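Local coordinates for lytic chitin monooxygenase (Enterococcus faecalis, PDB 4A02), which cleaves glycosidic bonds in crystalline alpha- and beta-chitin oxidatively by a copper-dependent mechanism, yielding oxidized chitooligosaccharides, at residues T69-G74 and I132-D137. Sequence-based numbering, arbitrary orientation.
Sequences TNITTG and INIPTD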
# COMPACT_ATOMS: atom_id res chain seq x y z
N THR A 69 -3.88 -5.08 10.40
CA THR A 69 -3.17 -4.53 11.57
C THR A 69 -4.08 -3.57 12.32
O THR A 69 -4.64 -2.65 11.73
CB THR A 69 -1.91 -3.78 11.13
OG1 THR A 69 -1.01 -4.69 10.51
CG2 THR A 69 -1.22 -3.12 12.30
N ASN A 70 -4.16 -3.73 13.64
CA ASN A 70 -4.90 -2.78 14.46
C ASN A 70 -4.15 -1.47 14.56
O ASN A 70 -2.97 -1.44 14.90
CB ASN A 70 -5.12 -3.35 15.84
CG ASN A 70 -6.01 -4.60 15.83
OD1 ASN A 70 -6.93 -4.72 15.02
ND2 ASN A 70 -5.69 -5.53 16.71
N ILE A 71 -4.85 -0.37 14.30
CA ILE A 71 -4.31 0.98 14.46
C ILE A 71 -5.41 1.86 15.07
O ILE A 71 -6.56 1.49 15.13
CB ILE A 71 -3.85 1.59 13.13
CG1 ILE A 71 -4.99 1.88 12.16
CG2 ILE A 71 -2.77 0.72 12.47
CD1 ILE A 71 -4.58 2.74 10.97
N THR A 72 -5.00 3.05 15.50
CA THR A 72 -5.95 4.09 15.90
C THR A 72 -6.02 5.14 14.81
O THR A 72 -5.28 5.11 13.82
CB THR A 72 -5.56 4.74 17.22
OG1 THR A 72 -4.37 5.49 17.05
CG2 THR A 72 -5.41 3.75 18.32
N THR A 73 -6.94 6.10 14.96
CA THR A 73 -6.94 7.28 14.12
C THR A 73 -5.86 8.24 14.59
O THR A 73 -5.11 7.99 15.55
CB THR A 73 -8.31 7.95 14.12
OG1 THR A 73 -8.58 8.40 15.46
CG2 THR A 73 -9.43 7.02 13.72
N GLY A 74 -5.71 9.36 13.88
CA GLY A 74 -4.67 10.30 14.18
C GLY A 74 -3.37 9.95 13.50
O GLY A 74 -3.33 9.12 12.58
N ILE A 132 1.53 10.02 8.61
CA ILE A 132 0.31 10.44 7.93
C ILE A 132 -0.83 10.53 8.92
O ILE A 132 -0.85 9.84 9.94
CB ILE A 132 -0.02 9.50 6.74
CG1 ILE A 132 -0.43 8.10 7.24
CG2 ILE A 132 1.11 9.48 5.76
CD1 ILE A 132 -0.85 7.19 6.09
N ASN A 133 -1.83 11.35 8.64
CA ASN A 133 -2.95 11.54 9.53
C ASN A 133 -4.11 10.70 9.11
O ASN A 133 -4.74 10.91 8.07
CB ASN A 133 -3.35 13.01 9.62
CG ASN A 133 -2.26 13.82 10.27
OD1 ASN A 133 -1.73 13.41 11.30
ND2 ASN A 133 -2.02 14.96 9.68
N ILE A 134 -4.46 9.70 9.93
CA ILE A 134 -5.64 8.89 9.70
C ILE A 134 -6.85 9.68 10.14
O ILE A 134 -6.93 10.07 11.32
CB ILE A 134 -5.53 7.55 10.44
CG1 ILE A 134 -4.28 6.79 10.04
CG2 ILE A 134 -6.81 6.74 10.28
CD1 ILE A 134 -4.17 6.44 8.57
N PRO A 135 -7.83 9.94 9.26
CA PRO A 135 -8.97 10.79 9.66
C PRO A 135 -9.69 10.23 10.84
O PRO A 135 -9.88 9.02 11.00
CB PRO A 135 -9.82 10.83 8.40
CG PRO A 135 -8.85 10.58 7.27
CD PRO A 135 -7.88 9.57 7.83
N THR A 136 -10.13 11.13 11.72
CA THR A 136 -10.71 10.73 12.98
C THR A 136 -12.07 10.06 12.89
O THR A 136 -12.46 9.47 13.88
CB THR A 136 -10.73 11.93 13.97
OG1 THR A 136 -11.48 12.94 13.41
CG2 THR A 136 -9.31 12.40 14.17
N ASP A 137 -12.76 10.13 11.77
CA ASP A 137 -14.00 9.43 11.62
C ASP A 137 -13.79 7.94 11.40
O ASP A 137 -14.75 7.18 11.53
CB ASP A 137 -14.88 9.96 10.47
CG ASP A 137 -14.31 9.75 9.10
OD1 ASP A 137 -13.09 9.61 8.93
OD2 ASP A 137 -15.14 9.77 8.12
O HOH W 1 -11.12 8.87 16.18
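A water held between Thr73 and Thr136 joins the two segments where one enters the sheet and the other leaves it: it lies 2.7 Å from Thr73 OG1 and donates to Thr136 O, also at 2.7 Å. The hydroxyl OG1 stands between the backbone N and the carbonyl carbon of Thr73 (chi1 64°). Next to this bridge Gly74 and Ile134 bond to each other twice through their backbones, forming an antiparallel hydrogen-bonded pair, with Gly74 N to Ile134 O and Ile134 N to Gly74 O both 2.9 Å. Thr73 packs beside the pair with its methyl turned to the loop of Pro135 and Thr136: CG2 lies 3.4 Å from Pro135 O. On the inner side Ile134 sends CG2 over Thr73 CA, 3.9 Å away, while its CG1 is 4.2 Å from CD1 of Ile71, the two side chains crossing at about a right angle. Ile165 of strand 155-165 and Leu76 touch both isoleucines, and Ile114 adds to the cover of Ile134. Strand 69-71 pairs with 155-165 in one sheet, and from Gly74 the chain enters the other, a passage between the facing sheets of the immunoglobulin-like beta-sandwich characteristic of AA10 lytic polysaccharide monooxygenases.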